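Local coordinates for GGDEF and EAL domain-containing protein (Vibrio cholerae O1 str. 2010EL-1786, PDB 6PWK), which binds c-di-GMP, including in its EAL domain, and probably acts as a LapD-type receptor that helps control large adhesins in biofilm formation, at residues Tyr358-His363 with Lys370-Ser375. Numbering follows the deposited sequence.
Sequences YLFTHH and KFTLTS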
loop_
_atom_site.group_PDB
_atom_site.type_symbol
_atom_site.label_atom_id
_atom_site.label_comp_id
_atom_site.label_asym_id
_atom_site.label_seq_id
_atom_site.Cartn_x
_atom_site.Cartn_y
_atom_site.Cartn_z
ATOM N N TYR A 358 4.046 -28.047 7.643
ATOM C CA TYR A 358 5.016 -29.135 7.607
ATOM C C TYR A 358 5.852 -29.222 8.874
ATOM O O TYR A 358 6.547 -30.225 9.065
ATOM C CB TYR A 358 5.926 -28.994 6.385
ATOM C CG TYR A 358 7.024 -27.957 6.503
ATOM C CD1 TYR A 358 6.795 -26.629 6.166
ATOM C CD2 TYR A 358 8.300 -28.315 6.924
ATOM C CE1 TYR A 358 7.801 -25.683 6.262
ATOM C CE2 TYR A 358 9.309 -27.379 7.024
ATOM C CZ TYR A 358 9.055 -26.065 6.692
ATOM O OH TYR A 358 10.059 -25.133 6.789
ATOM N N LEU A 359 5.804 -28.207 9.738
ATOM C CA LEU A 359 6.477 -28.288 11.027
ATOM C C LEU A 359 5.817 -29.281 11.972
ATOM O O LEU A 359 6.396 -29.589 13.020
ATOM C CB LEU A 359 6.531 -26.905 11.679
ATOM C CG LEU A 359 7.423 -25.878 10.980
ATOM C CD1 LEU A 359 7.386 -24.549 11.712
ATOM C CD2 LEU A 359 8.846 -26.398 10.884
ATOM N N PHE A 360 4.627 -29.786 11.634
ATOM C CA PHE A 360 3.984 -30.791 12.473
ATOM C C PHE A 360 4.614 -32.166 12.300
ATOM O O PHE A 360 4.569 -32.984 13.226
ATOM C CB PHE A 360 2.485 -30.852 12.173
ATOM C CG PHE A 360 1.711 -29.688 12.723
ATOM C CD1 PHE A 360 1.580 -29.513 14.091
ATOM C CD2 PHE A 360 1.107 -28.774 11.876
ATOM C CE1 PHE A 360 0.869 -28.445 14.603
ATOM C CE2 PHE A 360 0.392 -27.704 12.382
ATOM C CZ PHE A 360 0.274 -27.540 13.748
ATOM N N THR A 361 5.201 -32.441 11.137
ATOM C CA THR A 361 5.976 -33.660 10.949
ATOM C C THR A 361 7.397 -33.532 11.486
ATOM O O THR A 361 8.174 -34.483 11.366
ATOM C CB THR A 361 6.026 -34.040 9.466
ATOM O OG1 THR A 361 6.832 -33.094 8.752
ATOM C CG2 THR A 361 4.626 -34.054 8.871
ATOM N N HIS A 362 7.746 -32.389 12.076
ATOM C CA HIS A 362 9.105 -32.109 12.517
ATOM C C HIS A 362 9.310 -32.305 14.012
ATOM O O HIS A 362 10.379 -32.768 14.426
ATOM C CB HIS A 362 9.493 -30.675 12.138
ATOM C CG HIS A 362 10.405 -30.588 10.953
ATOM N ND1 HIS A 362 11.677 -30.064 11.032
ATOM C CD2 HIS A 362 10.231 -30.959 9.661
ATOM C CE1 HIS A 362 12.246 -30.113 9.841
ATOM N NE2 HIS A 362 11.390 -30.652 8.992
ATOM N N HIS A 363 8.321 -31.963 14.843
ATOM C CA HIS A 363 8.446 -32.056 16.303
ATOM C C HIS A 363 7.295 -32.904 16.844
ATOM O O HIS A 363 6.326 -32.384 17.398
ATOM C CB HIS A 363 8.485 -30.674 16.935
ATOM C CG HIS A 363 9.869 -30.151 17.147
ATOM N ND1 HIS A 363 10.696 -30.626 18.141
ATOM C CD2 HIS A 363 10.575 -29.201 16.489
ATOM C CE1 HIS A 363 11.852 -29.989 18.090
ATOM N NE2 HIS A 363 11.805 -29.119 17.097
ATOM N N LYS A 370 1.514 -32.011 19.924
ATOM C CA LYS A 370 0.484 -32.995 19.608
ATOM C C LYS A 370 -0.897 -32.522 20.044
ATOM O O LYS A 370 -1.903 -32.923 19.449
ATOM C CB LYS A 370 0.818 -34.336 20.260
ATOM N N PHE A 371 -0.967 -31.676 21.075
ATOM C CA PHE A 371 -2.260 -31.159 21.518
ATOM C C PHE A 371 -2.826 -30.163 20.513
ATOM O O PHE A 371 -4.018 -30.214 20.185
ATOM C CB PHE A 371 -2.120 -30.515 22.897
ATOM N N THR A 372 -1.990 -29.249 20.018
ATOM C CA THR A 372 -2.438 -28.311 18.993
ATOM C C THR A 372 -2.815 -29.040 17.710
ATOM O O THR A 372 -3.779 -28.665 17.032
ATOM C CB THR A 372 -1.345 -27.271 18.726
ATOM O OG1 THR A 372 -1.241 -26.386 19.849
ATOM C CG2 THR A 372 -1.647 -26.462 17.473
ATOM N N LEU A 373 -2.078 -30.102 17.371
ATOM C CA LEU A 373 -2.340 -30.824 16.131
ATOM C C LEU A 373 -3.712 -31.487 16.149
ATOM O O LEU A 373 -4.438 -31.448 15.148
ATOM C CB LEU A 373 -1.242 -31.860 15.890
ATOM C CG LEU A 373 -1.390 -32.752 14.656
ATOM C CD1 LEU A 373 -1.534 -31.918 13.395
ATOM C CD2 LEU A 373 -0.203 -33.696 14.545
ATOM N N THR A 374 -4.089 -32.099 17.275
ATOM C CA THR A 374 -5.402 -32.732 17.360
ATOM C C THR A 374 -6.517 -31.696 17.331
ATOM O O THR A 374 -7.558 -31.912 16.699
ATOM C CB THR A 374 -5.512 -33.580 18.629
ATOM O OG1 THR A 374 -4.300 -34.313 18.834
ATOM C CG2 THR A 374 -6.674 -34.558 18.511
ATOM N N SER A 375 -6.315 -30.564 18.011
ATOM C CA SER A 375 -7.362 -29.553 18.116
ATOM C C SER A 375 -7.710 -28.972 16.751
ATOM O O SER A 375 -8.888 -28.837 16.402
ATOM C CB SER A 375 -6.925 -28.448 19.077
ATOM O OG SER A 375 -7.900 -27.424 19.158
#
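Phe360 meets Leu373 in a CH-pi contact, a worked example of how a loop leaving a barrel strand is packed against the helix that follows it. One methyl of the leucine, CD1, lies over one face of the phenyl ring, 4.2 Å from the ring centroid and 19° off the ring normal. It is displaced toward the rim, near the CG-CD1 side, and Leu373 CD1 stands 4.0 Å from both Phe360 CG and Phe360 CD1. The base of the leucine shares in the overlap, with Leu373 CB 4.1 Å from Phe360 CD1. The side chains lie alongside one another, running opposite ways, rather than meeting end to end.

Their torsions explain the overlap. Phe360 points its CB at the helix and holds CG anti to its carbonyl carbon, while Leu373 carries CG anti to the backbone N (chi1 178°), past the ring and not onto it; the second torsion (chi2 55°) then turns CD1 over the face. Thr372, one residue earlier, approaches differently: its methyl CG2 sits at the ring edge, near the plane, 4.3 Å from Phe360 CE1. Face and edge of one ring are thus met by neighbouring residues of the helix, without a hydrogen bond across the contact.

Behind the phenylalanine, the turn is tied by Thr361, whose OG1 donates to Tyr358 O at 2.9 Å, while the Thr361 side chain also rests on Gln397 and Leu401 of helix 395-402. Buried Leu373 additionally touches His404. The loop after strand 353-356 is in this way packed apolarly against helix 367-382, which leads on to the parallel strand 386-389: a beta-alpha-beta crossover of the EAL domain's TIM-barrel-like fold.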